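Local coordinates for Beta/gama crystallin family protein (Methanosarcina acetivorans, PDB 3HZ2) that binds calcium ions as an archaeal member of the betagamma-crystallin superfamily, the part described being its Greek key domain, at residues K34-K39 with P74-S79; G14-D19 with D29-K34; T44-E49 with Y57-P62; D23-G28 with I51-R56; H10-G15 with E64-E69. One frame throughout, in Å; residues are numbered along the deposited sequence.

Contacts 1 and 3 lie nearer the centre of the domain: isoleucines in contact 1 and Phe47 with Leu60 in contact 3 face the interior. Contacts 2, 4 and 5 are surface contacts. Contacts 1 and 2 share Lys34, and together with contact 3 supply most protein ligands of the two calcium ions. The chemistry follows the place: metal ligation and water in contact 1, lysine-carboxylate pairing in contact 2, sheet hydrogen bonding in contact 3. Contacts 4 and 5 are counterparts on opposite sides of the chain's centre, their centres about 19 Å apart; in each a folded hairpin gives one backbone N-H and an aromatic ring to a segment of the other Greek key.

Contact 1 of 5, residues K34-K39 with P74-S79; sequences KISSIK and PDNSIS. With CA (calcium ion), chain E; CA (calcium ion), chain F.
Ile78 carries the tight, buried side of this contact: its CD1 meets Ile38 CD1 tip to tip at 3.8 Å, while its CG2 lies 3.9 Å from Ile35 CD1. Phe47 backs both Ile38 and Ile78. The outer side is looser and wet. There one calcium ion takes Asn76 OD1 at 2.4 Å, along with Lys34 O, Ser36 OG and three waters, and Glu9 O completes the site. Asp75 forms a second shell, OD1 accepting a very short hydrogen bond (2.5 Å) from Ser36 OG and OD2 one from a calcium-bound water. An alanine at Asp75 would probably leave the Ser36 hydroxyl and that water without their carboxylate mate. Ser77 O and Ser79 OG turn instead to the second calcium ion, with Asp33 and Glu49. Residues 75-79 lie in the N/D-N/D-X-X-S/T-S calcium motif of betagamma-crystallins; this loop contributes ligands to both ions and so links the two sites in structure, and the Asp75 charge is likely to polarise the Ser36 hydroxyl.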
# COMPACT_ATOMS: atom_id res chain seq x y z
N LYS A 34 -1.09 9.39 -0.40
CA LYS A 34 -1.05 9.65 1.03
C LYS A 34 -0.43 8.52 1.86
O LYS A 34 0.00 8.74 2.98
CB LYS A 34 -2.46 9.88 1.58
CG LYS A 34 -3.24 11.02 0.98
CD LYS A 34 -4.56 11.15 1.72
CE LYS A 34 -5.52 12.10 1.05
NZ LYS A 34 -6.80 12.14 1.79
N ILE A 35 -0.40 7.30 1.32
CA ILE A 35 0.12 6.17 2.09
C ILE A 35 1.56 6.31 2.58
O ILE A 35 2.48 6.56 1.80
CB ILE A 35 -0.03 4.86 1.29
CG1 ILE A 35 -1.52 4.60 1.04
CG2 ILE A 35 0.58 3.70 2.07
CD1 ILE A 35 -1.81 3.51 0.03
N SER A 36 1.74 6.14 3.90
CA SER A 36 3.05 6.27 4.54
C SER A 36 3.50 5.07 5.36
O SER A 36 4.67 4.97 5.74
CB SER A 36 3.07 7.50 5.43
OG SER A 36 2.95 8.65 4.63
N SER A 37 2.57 4.17 5.66
CA SER A 37 2.91 2.96 6.39
C SER A 37 1.99 1.86 5.89
O SER A 37 0.88 2.13 5.41
CB SER A 37 2.78 3.16 7.92
OG SER A 37 1.49 3.59 8.29
N ILE A 38 2.45 0.62 5.96
CA ILE A 38 1.68 -0.51 5.44
C ILE A 38 1.85 -1.77 6.28
O ILE A 38 2.91 -2.00 6.85
CB ILE A 38 2.14 -0.85 4.00
CG1 ILE A 38 1.99 0.37 3.09
CG2 ILE A 38 1.34 -2.04 3.46
CD1 ILE A 38 2.65 0.20 1.72
N LYS A 39 0.80 -2.58 6.33
CA LYS A 39 0.84 -3.85 7.04
C LYS A 39 0.33 -4.94 6.10
O LYS A 39 -0.86 -5.00 5.81
CB LYS A 39 -0.05 -3.82 8.28
CG LYS A 39 0.48 -3.02 9.45
CD LYS A 39 -0.43 -3.20 10.65
CE LYS A 39 -0.08 -2.27 11.79
NZ LYS A 39 -1.00 -2.50 12.96
N PRO A 74 8.65 5.88 -2.22
CA PRO A 74 8.63 7.30 -1.86
C PRO A 74 7.36 7.61 -1.07
O PRO A 74 6.30 7.04 -1.35
CB PRO A 74 8.69 8.01 -3.21
CG PRO A 74 8.09 7.01 -4.16
CD PRO A 74 8.66 5.71 -3.69
N ASP A 75 7.46 8.49 -0.09
CA ASP A 75 6.30 8.83 0.74
C ASP A 75 5.21 9.56 -0.04
O ASP A 75 5.51 10.33 -0.96
CB ASP A 75 6.75 9.66 1.94
CG ASP A 75 5.67 9.79 2.99
OD1 ASP A 75 4.92 8.82 3.18
OD2 ASP A 75 5.59 10.86 3.63
N ASN A 76 3.96 9.31 0.31
CA ASN A 76 2.81 9.95 -0.33
C ASN A 76 2.79 9.79 -1.84
O ASN A 76 2.43 10.73 -2.56
CB ASN A 76 2.78 11.44 0.00
CG ASN A 76 2.68 11.69 1.48
OD1 ASN A 76 2.24 10.83 2.21
ND2 ASN A 76 3.08 12.88 1.92
N SER A 77 3.17 8.62 -2.34
CA SER A 77 3.22 8.42 -3.78
C SER A 77 2.43 7.23 -4.32
O SER A 77 2.22 7.14 -5.52
CB SER A 77 4.67 8.29 -4.22
OG SER A 77 5.24 7.10 -3.70
N ILE A 78 2.02 6.31 -3.47
CA ILE A 78 1.27 5.16 -3.95
C ILE A 78 -0.09 5.61 -4.50
O ILE A 78 -0.78 6.41 -3.87
CB ILE A 78 1.06 4.12 -2.83
CG1 ILE A 78 2.42 3.53 -2.43
CG2 ILE A 78 0.09 3.03 -3.29
CD1 ILE A 78 2.38 2.64 -1.22
N SER A 79 -0.46 5.10 -5.67
CA SER A 79 -1.74 5.47 -6.28
C SER A 79 -2.61 4.29 -6.65
O SER A 79 -3.76 4.46 -7.06
CB SER A 79 -1.51 6.35 -7.51
OG SER A 79 -1.08 7.63 -7.11
CA CA E . 1.25 10.44 4.37
CA CA F . 1.25 8.78 -7.15
O HOH W 1 3.50 6.18 -0.73
O HOH W 2 -1.14 6.53 -1.23
O HOH W 3 3.60 11.56 5.00
O HOH W 4 -0.42 12.25 3.62
O HOH W 5 0.92 11.87 6.61
O HOH W 6 3.23 10.70 -7.00
O HOH W 7 -0.02 10.28 -9.11

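Contact 2 of 5, residues G14-D19 with D29-K34; sequences GGKSFD and DNLNDK. With CA (calcium ion), chain F; CA (calcium ion), chain E.
Lys16 and Phe18 face Leu31 and Asp29 at a distance, Phe18 CA lying 6.5 Å from Asp29 CA and Lys16 CA 7.6 Å from Leu31 CA, which leaves the meeting to side chains. Lys16 bends twice, at CD (chi2 67°) and at NZ (chi4 -58°), and its ammonium ends beside Asp29. NZ donates a hydrogen bond of 3.1 Å to Asp29 O, standing above the carbonyl plane by 50°, and forms a salt bridge of 3.3 Å with Asp29 OD1, so one ammonium holds both the backbone and the carboxylate of a single residue. The two methyls of Leu31 divide their partners beneath this exposed pairing: CD1 packs 3.5 Å from Phe18 CB, while CD2 touches Lys16 CG at 3.9 Å. One face of the Phe18 ring is covered near its rim by Asp29 N, 3.8 Å above the plane, and the Asp29 carboxylate stands almost perpendicular to the ring. Within the loop, Lys34 NZ closes back on Asn30 O (2.9 Å). Asp33 OD1 binds one calcium ion and Lys34 O the other. Strand 17-20 is the outermost strand of its sheet, joined to strand 4-8 by backbone hydrogen bonding of Phe18 with Val7; loop 29-34 lies over the face that carries Phe18 and Val7, Leu31 touching both, before the chain enters strand 37-42.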
# COMPACT_ATOMS: atom_id res chain seq x y z
N GLY A 14 -0.63 5.61 11.41
CA GLY A 14 -1.57 6.62 11.87
C GLY A 14 -2.46 7.16 10.77
O GLY A 14 -2.30 6.82 9.60
N GLY A 15 -3.41 8.00 11.16
CA GLY A 15 -4.33 8.61 10.21
C GLY A 15 -5.36 7.68 9.60
O GLY A 15 -5.67 6.62 10.15
N LYS A 16 -5.90 8.09 8.46
CA LYS A 16 -6.89 7.29 7.74
C LYS A 16 -6.26 5.96 7.35
O LYS A 16 -5.09 5.91 6.97
CB LYS A 16 -7.35 8.04 6.48
CG LYS A 16 -8.40 7.30 5.65
CD LYS A 16 -9.72 7.18 6.40
CE LYS A 16 -10.72 6.34 5.62
NZ LYS A 16 -10.99 6.90 4.26
N SER A 17 -7.03 4.88 7.45
CA SER A 17 -6.52 3.57 7.07
C SER A 17 -7.54 2.87 6.20
O SER A 17 -8.72 3.21 6.21
CB SER A 17 -6.22 2.73 8.31
OG SER A 17 -7.40 2.34 8.98
N PHE A 18 -7.08 1.88 5.44
CA PHE A 18 -7.96 1.11 4.57
C PHE A 18 -7.52 -0.34 4.58
O PHE A 18 -6.36 -0.65 4.31
CB PHE A 18 -7.90 1.64 3.13
CG PHE A 18 -8.85 0.95 2.20
CD1 PHE A 18 -10.22 1.17 2.29
CD2 PHE A 18 -8.38 0.06 1.24
CE1 PHE A 18 -11.11 0.52 1.44
CE2 PHE A 18 -9.26 -0.61 0.39
CZ PHE A 18 -10.63 -0.38 0.49
N ASP A 19 -8.45 -1.23 4.90
CA ASP A 19 -8.16 -2.66 4.94
C ASP A 19 -8.59 -3.26 3.60
O ASP A 19 -9.78 -3.35 3.31
CB ASP A 19 -8.95 -3.31 6.08
CG ASP A 19 -8.46 -4.71 6.40
OD1 ASP A 19 -8.14 -5.46 5.46
OD2 ASP A 19 -8.42 -5.06 7.60
N ASP A 29 -9.78 3.94 -0.25
CA ASP A 29 -10.67 5.04 0.12
C ASP A 29 -9.95 6.34 0.47
O ASP A 29 -9.44 6.49 1.58
CB ASP A 29 -11.55 4.60 1.30
CG ASP A 29 -12.62 5.62 1.64
OD1 ASP A 29 -13.36 5.39 2.62
OD2 ASP A 29 -12.73 6.64 0.93
N ASN A 30 -9.90 7.26 -0.49
CA ASN A 30 -9.26 8.56 -0.29
C ASN A 30 -7.83 8.51 0.24
O ASN A 30 -7.42 9.36 1.04
CB ASN A 30 -10.11 9.43 0.64
CG ASN A 30 -11.31 10.04 -0.07
OD1 ASN A 30 -12.16 10.67 0.56
ND2 ASN A 30 -11.38 9.85 -1.38
N LEU A 31 -7.06 7.52 -0.21
CA LEU A 31 -5.68 7.39 0.23
C LEU A 31 -4.68 7.52 -0.91
O LEU A 31 -3.52 7.14 -0.78
CB LEU A 31 -5.47 6.06 0.95
CG LEU A 31 -6.06 6.01 2.36
CD1 LEU A 31 -6.03 4.58 2.89
CD2 LEU A 31 -5.28 6.93 3.27
N ASN A 32 -5.14 8.04 -2.05
CA ASN A 32 -4.24 8.21 -3.18
C ASN A 32 -3.22 9.30 -2.85
O ASN A 32 -3.58 10.39 -2.40
CB ASN A 32 -5.03 8.59 -4.43
CG ASN A 32 -4.13 8.87 -5.62
OD1 ASN A 32 -3.06 8.28 -5.74
ND2 ASN A 32 -4.57 9.75 -6.51
N ASP A 33 -1.95 8.98 -3.05
CA ASP A 33 -0.86 9.91 -2.76
C ASP A 33 -0.79 10.33 -1.30
O ASP A 33 -0.45 11.47 -0.99
CB ASP A 33 -0.98 11.15 -3.64
CG ASP A 33 -0.67 10.85 -5.08
OD1 ASP A 33 0.09 9.90 -5.28
OD2 ASP A 33 -1.18 11.54 -5.99
N LYS A 34 -1.09 9.39 -0.40
CA LYS A 34 -1.05 9.65 1.03
C LYS A 34 -0.43 8.52 1.86
O LYS A 34 0.00 8.74 2.98
CB LYS A 34 -2.46 9.88 1.58
CG LYS A 34 -3.24 11.02 0.98
CD LYS A 34 -4.56 11.15 1.72
CE LYS A 34 -5.52 12.10 1.05
NZ LYS A 34 -6.80 12.14 1.79
CA CA F . 1.25 8.78 -7.15
CA CA E . 1.25 10.44 4.37
O HOH W 3 3.60 11.56 5.00
O HOH W 4 -0.42 12.25 3.62
O HOH W 5 0.92 11.87 6.61
O HOH W 6 3.23 10.70 -7.00
O HOH W 7 -0.02 10.28 -9.11

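Contact 3 of 5, residues T44-E49 with Y57-P62; sequences TWRFYE and YWDLGP. With CA (calcium ion), chain F.
Arg46 grips Asp59 side-on across the hairpin with two nitrogens. NE donates to the syn lone pair of Asp59 OD1 at 2.7 Å, and NH2 reaches Asp59 OD2 at 3.1 Å, which makes guanidinium and carboxylate nearly coplanar. A bend at NE (chi3 -64°) accompanies this pairing, and the guanidinium lies flat on the Tyr57 ring, centres 4.1 Å apart. NH1 makes a weak bond of 3.5 Å to Tyr48 OH, whose stronger partner is Arg82. Tyr57 CB in turn sits over the Tyr48 face, a CH-pi contact. The backbones of Trp45 and Leu60 exchange N-H and C=O both ways, as do Phe47 and Trp58, with Phe47 N to Trp58 O and Leu60 N to Trp45 O both at 2.8 Å. Phe47 CE1 packs 3.6 Å from Leu60 CD1, toward Ile38. Glu49 O, where the chain turns a corner, binds a calcium ion. This is the antiparallel hairpin of strands 45-48 and 56-60 in the second crystallin Greek key.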
# COMPACT_ATOMS: atom_id res chain seq x y z
N THR A 44 1.35 -11.38 -1.22
CA THR A 44 2.34 -10.42 -1.67
C THR A 44 1.59 -9.37 -2.47
O THR A 44 0.75 -9.69 -3.31
CB THR A 44 3.40 -11.07 -2.57
OG1 THR A 44 4.06 -12.12 -1.85
CG2 THR A 44 4.43 -10.04 -3.00
N TRP A 45 1.87 -8.10 -2.19
CA TRP A 45 1.19 -7.01 -2.86
C TRP A 45 2.13 -6.09 -3.61
O TRP A 45 3.23 -5.79 -3.15
CB TRP A 45 0.38 -6.20 -1.86
CG TRP A 45 -0.75 -6.95 -1.22
CD1 TRP A 45 -0.66 -7.91 -0.25
CD2 TRP A 45 -2.14 -6.82 -1.52
NE1 TRP A 45 -1.91 -8.37 0.08
CE2 TRP A 45 -2.84 -7.72 -0.69
CE3 TRP A 45 -2.87 -6.02 -2.42
CZ2 TRP A 45 -4.23 -7.84 -0.72
CZ3 TRP A 45 -4.25 -6.14 -2.45
CH2 TRP A 45 -4.92 -7.05 -1.60
N ARG A 46 1.67 -5.63 -4.77
CA ARG A 46 2.44 -4.72 -5.61
C ARG A 46 1.84 -3.33 -5.55
O ARG A 46 0.64 -3.15 -5.76
CB ARG A 46 2.44 -5.22 -7.05
CG ARG A 46 3.07 -4.26 -8.04
CD ARG A 46 3.28 -4.93 -9.38
NE ARG A 46 4.23 -6.04 -9.27
CZ ARG A 46 4.64 -6.76 -10.31
NH1 ARG A 46 4.16 -6.50 -11.52
NH2 ARG A 46 5.51 -7.74 -10.13
N PHE A 47 2.68 -2.34 -5.26
CA PHE A 47 2.23 -0.96 -5.16
C PHE A 47 2.78 -0.14 -6.33
O PHE A 47 3.97 -0.16 -6.60
CB PHE A 47 2.67 -0.36 -3.82
CG PHE A 47 2.15 -1.12 -2.63
CD1 PHE A 47 2.78 -2.28 -2.21
CD2 PHE A 47 0.98 -0.70 -1.99
CE1 PHE A 47 2.25 -3.04 -1.15
CE2 PHE A 47 0.45 -1.45 -0.94
CZ PHE A 47 1.08 -2.62 -0.52
N TYR A 48 1.88 0.57 -7.01
CA TYR A 48 2.23 1.39 -8.17
C TYR A 48 2.20 2.87 -7.86
O TYR A 48 1.42 3.32 -7.03
CB TYR A 48 1.26 1.10 -9.31
CG TYR A 48 1.47 -0.22 -10.01
CD1 TYR A 48 2.34 -0.32 -11.09
CD2 TYR A 48 0.79 -1.37 -9.60
CE1 TYR A 48 2.51 -1.53 -11.77
CE2 TYR A 48 0.96 -2.58 -10.27
CZ TYR A 48 1.82 -2.65 -11.35
OH TYR A 48 1.96 -3.85 -12.02
N GLU A 49 3.03 3.64 -8.55
CA GLU A 49 3.05 5.07 -8.30
C GLU A 49 1.93 5.81 -9.02
O GLU A 49 1.67 6.95 -8.71
CB GLU A 49 4.41 5.66 -8.68
CG GLU A 49 4.68 5.78 -10.16
CD GLU A 49 6.05 6.35 -10.44
OE1 GLU A 49 6.41 7.39 -9.84
OE2 GLU A 49 6.78 5.76 -11.26
N TYR A 57 6.83 0.35 -9.69
CA TYR A 57 6.17 -0.45 -8.67
C TYR A 57 7.14 -1.09 -7.69
O TYR A 57 8.34 -1.20 -7.95
CB TYR A 57 5.31 -1.53 -9.32
CG TYR A 57 6.08 -2.47 -10.23
CD1 TYR A 57 6.60 -3.67 -9.76
CD2 TYR A 57 6.28 -2.14 -11.58
CE1 TYR A 57 7.31 -4.53 -10.60
CE2 TYR A 57 6.99 -2.99 -12.42
CZ TYR A 57 7.50 -4.18 -11.93
OH TYR A 57 8.17 -5.04 -12.78
N TRP A 58 6.59 -1.52 -6.55
CA TRP A 58 7.36 -2.16 -5.49
C TRP A 58 6.54 -3.32 -4.94
O TRP A 58 5.34 -3.17 -4.67
CB TRP A 58 7.63 -1.14 -4.38
CG TRP A 58 8.42 0.05 -4.85
CD1 TRP A 58 9.77 0.18 -4.88
CD2 TRP A 58 7.89 1.27 -5.40
NE1 TRP A 58 10.13 1.39 -5.42
CE2 TRP A 58 8.99 2.08 -5.75
CE3 TRP A 58 6.60 1.74 -5.65
CZ2 TRP A 58 8.84 3.35 -6.33
CZ3 TRP A 58 6.44 3.00 -6.22
CH2 TRP A 58 7.56 3.79 -6.56
N ASP A 59 7.17 -4.48 -4.77
CA ASP A 59 6.47 -5.65 -4.26
C ASP A 59 6.81 -5.91 -2.80
O ASP A 59 7.97 -6.06 -2.44
CB ASP A 59 6.82 -6.89 -5.10
CG ASP A 59 6.41 -6.74 -6.56
OD1 ASP A 59 5.45 -5.99 -6.84
OD2 ASP A 59 7.04 -7.38 -7.42
N LEU A 60 5.78 -5.97 -1.97
CA LEU A 60 5.96 -6.20 -0.54
C LEU A 60 5.30 -7.48 -0.06
O LEU A 60 4.12 -7.72 -0.32
CB LEU A 60 5.40 -5.02 0.26
CG LEU A 60 5.91 -3.62 -0.08
CD1 LEU A 60 5.26 -2.61 0.86
CD2 LEU A 60 7.42 -3.57 0.04
N GLY A 61 6.08 -8.30 0.63
CA GLY A 61 5.56 -9.55 1.16
C GLY A 61 5.08 -9.35 2.59
O GLY A 61 5.16 -8.25 3.13
N PRO A 62 4.57 -10.41 3.23
CA PRO A 62 4.07 -10.34 4.61
C PRO A 62 5.04 -9.64 5.56
O PRO A 62 6.23 -9.94 5.58
CB PRO A 62 3.85 -11.80 4.98
CG PRO A 62 3.44 -12.40 3.67
CD PRO A 62 4.43 -11.78 2.71
CA CA F . 1.25 8.78 -7.15
O HOH W 6 3.23 10.70 -7.00
O HOH W 7 -0.02 10.28 -9.11

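Contact 4 of 5, residues D23-G28 with I51-R56; sequences DQPGAG and INYGGR
Asn52 N donates to Pro25 O at 2.9 Å, a nearly straight bond (175° at the hydrogen) that meets a lone pair in the carbonyl plane. Pro25 opens the middle of a type I turn from Gln24 to Ala27, so the bond fastens the turn to the folded hairpin loop of 51-56. Beside it the Tyr53 side chain runs alongside Pro25, pointing the same way. Tyr53 CZ lies 3.7 Å from Pro25 CA, and the hydroxyl rests among carbons, 3.5 Å from Pro25 CD and equally far from Asp23 CB. Tyr53 OH is also 3.2 Å from Pro25 N, but this tertiary amide nitrogen has no hydrogen to give. The Tyr53 ring also makes a cation-pi contact with Arg82. Along the chain the turn falls between strands 17-20 and 37-42, the hairpin loop between 45-48 and 56-60. Strand 80-83 lies next to both: the backbones of Gln24 and Phe81 are hydrogen-bonded, as are Asp23 OD1 with Gln83 N and Tyr53 N with Ser80 OG.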
# COMPACT_ATOMS: atom_id res chain seq x y z
N ASP A 23 -8.04 -6.04 -5.06
CA ASP A 23 -7.22 -5.06 -5.76
C ASP A 23 -7.78 -3.64 -5.72
O ASP A 23 -8.99 -3.43 -5.76
CB ASP A 23 -6.98 -5.52 -7.20
CG ASP A 23 -6.26 -6.86 -7.26
OD1 ASP A 23 -5.74 -7.30 -6.22
OD2 ASP A 23 -6.22 -7.46 -8.35
N GLN A 24 -6.87 -2.66 -5.66
CA GLN A 24 -7.25 -1.25 -5.58
C GLN A 24 -6.59 -0.40 -6.67
O GLN A 24 -5.47 0.08 -6.50
CB GLN A 24 -6.84 -0.70 -4.21
CG GLN A 24 -7.47 -1.42 -3.03
CD GLN A 24 -8.97 -1.30 -3.00
OE1 GLN A 24 -9.51 -0.21 -3.22
NE2 GLN A 24 -9.66 -2.39 -2.72
N PRO A 25 -7.30 -0.18 -7.79
CA PRO A 25 -6.73 0.63 -8.87
C PRO A 25 -6.63 2.12 -8.53
O PRO A 25 -6.08 2.90 -9.31
CB PRO A 25 -7.69 0.36 -10.03
CG PRO A 25 -9.00 0.19 -9.33
CD PRO A 25 -8.64 -0.67 -8.14
N GLY A 26 -7.16 2.49 -7.37
CA GLY A 26 -7.11 3.88 -6.94
C GLY A 26 -6.46 4.05 -5.57
O GLY A 26 -6.50 5.13 -5.00
N ALA A 27 -5.88 2.96 -5.05
CA ALA A 27 -5.21 2.96 -3.76
C ALA A 27 -6.14 2.97 -2.55
O ALA A 27 -5.71 3.29 -1.44
CB ALA A 27 -4.21 4.12 -3.67
N GLY A 28 -7.41 2.64 -2.76
CA GLY A 28 -8.34 2.61 -1.65
C GLY A 28 -9.22 3.83 -1.45
O GLY A 28 -9.38 4.66 -2.35
N ILE A 51 -2.27 5.71 -10.71
CA ILE A 51 -3.52 4.98 -10.63
C ILE A 51 -3.57 3.98 -11.77
O ILE A 51 -2.79 4.06 -12.72
CB ILE A 51 -4.76 5.91 -10.72
CG1 ILE A 51 -4.78 6.63 -12.06
CG2 ILE A 51 -4.76 6.91 -9.57
CD1 ILE A 51 -6.08 7.37 -12.32
N ASN A 52 -4.48 3.02 -11.67
CA ASN A 52 -4.63 2.00 -12.70
C ASN A 52 -3.34 1.25 -12.98
O ASN A 52 -3.03 0.93 -14.13
CB ASN A 52 -5.17 2.63 -13.99
CG ASN A 52 -6.57 3.16 -13.81
OD1 ASN A 52 -7.44 2.49 -13.26
ND2 ASN A 52 -6.81 4.39 -14.29
N TYR A 53 -2.57 1.00 -11.93
CA TYR A 53 -1.32 0.26 -12.01
C TYR A 53 -0.32 0.83 -13.02
O TYR A 53 0.24 0.10 -13.84
CB TYR A 53 -1.64 -1.20 -12.32
CG TYR A 53 -2.80 -1.69 -11.47
CD1 TYR A 53 -3.97 -2.17 -12.06
CD2 TYR A 53 -2.75 -1.61 -10.08
CE1 TYR A 53 -5.07 -2.54 -11.28
CE2 TYR A 53 -3.84 -1.98 -9.29
CZ TYR A 53 -4.99 -2.44 -9.89
OH TYR A 53 -6.09 -2.78 -9.13
N GLY A 54 -0.09 2.13 -12.94
CA GLY A 54 0.85 2.77 -13.84
C GLY A 54 2.14 3.18 -13.15
O GLY A 54 2.20 3.28 -11.92
N GLY A 55 3.18 3.40 -13.95
CA GLY A 55 4.46 3.81 -13.41
C GLY A 55 5.26 2.72 -12.72
O GLY A 55 5.02 1.53 -12.90
N ARG A 56 6.23 3.15 -11.92
CA ARG A 56 7.10 2.24 -11.18
C ARG A 56 6.32 1.50 -10.10
O ARG A 56 5.28 1.98 -9.64
CB ARG A 56 8.25 3.03 -10.55
CG ARG A 56 9.18 3.65 -11.57
CD ARG A 56 10.14 4.64 -10.92
NE ARG A 56 9.46 5.87 -10.54
CZ ARG A 56 10.04 6.88 -9.90
NH1 ARG A 56 11.32 6.79 -9.57
NH2 ARG A 56 9.35 7.97 -9.60

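Contact 5 of 5, residues H10-G15 with E64-E69; sequences HVNFGG and EYSSVE
Phe13 lays the far end of its ring against residues 64-66, CZ coming 3.8 Å from Ser66 CA and CE2 equally close to Tyr65 O. It belongs to the folded hairpin of the first crystallin Greek key, where Tyr8, Phe13 and Gly15 match the Y-X4-F-X-G pattern and Tyr8 meets Phe13 edge-to-face. CG lies beside the backbone N (chi1 -39°), and the ring reaches out from the loop to the end of strand 63-65 and the turn that follows. The Glu64 side chain crosses that of Phe13 at about a right angle, with OE1 3.6 Å from Phe13 CZ; Lys39 makes a cation-pi contact with the same ring. An alanine in place of Phe13 would probably open a gap beside Ser66 and leave Lys39 and Tyr8 without their aromatic partner. Asn12 OD1 approaches Ser66 CB at 3.4 Å, and Val11 CB lies 3.5 Å from Ser66 O. Asn12 N donates to that same Ser66 O at 2.8 Å, in the carbonyl plane and on a lone pair.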
# COMPACT_ATOMS: atom_id res chain seq x y z
N HIS A 10 -0.54 8.04 7.82
CA HIS A 10 0.71 8.51 8.42
C HIS A 10 1.67 7.37 8.74
O HIS A 10 1.28 6.21 8.79
CB HIS A 10 0.44 9.28 9.71
CG HIS A 10 -0.63 10.33 9.59
ND1 HIS A 10 -0.69 11.22 8.54
CD2 HIS A 10 -1.66 10.64 10.41
CE1 HIS A 10 -1.71 12.04 8.72
NE2 HIS A 10 -2.32 11.71 9.85
N VAL A 11 2.93 7.73 8.97
CA VAL A 11 3.92 6.73 9.34
C VAL A 11 3.48 6.18 10.69
O VAL A 11 2.68 6.80 11.39
CB VAL A 11 5.34 7.34 9.47
CG1 VAL A 11 5.83 7.82 8.11
CG2 VAL A 11 5.34 8.47 10.48
N ASN A 12 4.01 5.02 11.05
CA ASN A 12 3.65 4.36 12.29
C ASN A 12 2.17 4.04 12.39
O ASN A 12 1.57 4.07 13.47
CB ASN A 12 4.12 5.17 13.51
CG ASN A 12 5.42 4.65 14.07
OD1 ASN A 12 5.85 3.54 13.73
ND2 ASN A 12 6.06 5.42 14.94
N PHE A 13 1.58 3.74 11.24
CA PHE A 13 0.19 3.34 11.13
C PHE A 13 -0.85 4.32 11.65
O PHE A 13 -1.86 3.91 12.23
CB PHE A 13 0.04 1.98 11.83
CG PHE A 13 1.21 1.06 11.59
CD1 PHE A 13 2.06 0.71 12.64
CD2 PHE A 13 1.49 0.59 10.31
CE1 PHE A 13 3.18 -0.09 12.41
CE2 PHE A 13 2.60 -0.22 10.07
CZ PHE A 13 3.45 -0.56 11.13
N GLY A 14 -0.63 5.61 11.41
CA GLY A 14 -1.57 6.62 11.87
C GLY A 14 -2.46 7.16 10.77
O GLY A 14 -2.30 6.82 9.60
N GLY A 15 -3.41 8.00 11.16
CA GLY A 15 -4.33 8.61 10.21
C GLY A 15 -5.36 7.68 9.60
O GLY A 15 -5.67 6.62 10.15
N GLU A 64 5.44 -5.82 8.37
CA GLU A 64 4.99 -4.47 8.63
C GLU A 64 6.04 -3.45 8.27
O GLU A 64 7.24 -3.66 8.45
CB GLU A 64 4.56 -4.34 10.10
CG GLU A 64 3.33 -5.18 10.40
CD GLU A 64 2.72 -4.90 11.75
OE1 GLU A 64 3.12 -3.92 12.41
OE2 GLU A 64 1.81 -5.67 12.13
N TYR A 65 5.57 -2.33 7.73
CA TYR A 65 6.46 -1.26 7.29
C TYR A 65 5.99 0.05 7.90
O TYR A 65 5.12 0.72 7.35
CB TYR A 65 6.42 -1.19 5.76
CG TYR A 65 6.57 -2.56 5.11
CD1 TYR A 65 5.48 -3.41 4.95
CD2 TYR A 65 7.83 -3.01 4.70
CE1 TYR A 65 5.63 -4.69 4.41
CE2 TYR A 65 7.99 -4.29 4.16
CZ TYR A 65 6.89 -5.12 4.02
OH TYR A 65 7.06 -6.39 3.50
N SER A 66 6.57 0.40 9.05
CA SER A 66 6.20 1.62 9.76
C SER A 66 6.40 2.86 8.91
O SER A 66 5.82 3.91 9.18
CB SER A 66 7.01 1.73 11.05
OG SER A 66 8.40 1.71 10.78
N SER A 67 7.23 2.74 7.88
CA SER A 67 7.50 3.83 6.94
C SER A 67 7.66 3.19 5.56
O SER A 67 8.49 2.30 5.39
CB SER A 67 8.79 4.56 7.32
OG SER A 67 9.17 5.45 6.29
N VAL A 68 6.88 3.63 4.58
CA VAL A 68 6.99 3.06 3.24
C VAL A 68 8.40 3.19 2.67
O VAL A 68 8.83 2.35 1.88
CB VAL A 68 5.99 3.72 2.26
CG1 VAL A 68 4.57 3.31 2.61
CG2 VAL A 68 6.13 5.23 2.29
N GLU A 69 9.11 4.22 3.08
CA GLU A 69 10.46 4.40 2.58
C GLU A 69 11.38 3.25 2.97
O GLU A 69 12.40 3.01 2.32
CB GLU A 69 11.02 5.74 3.06
CG GLU A 69 10.25 6.90 2.46
CD GLU A 69 10.76 8.24 2.90
OE1 GLU A 69 11.91 8.59 2.53
OE2 GLU A 69 10.02 8.93 3.63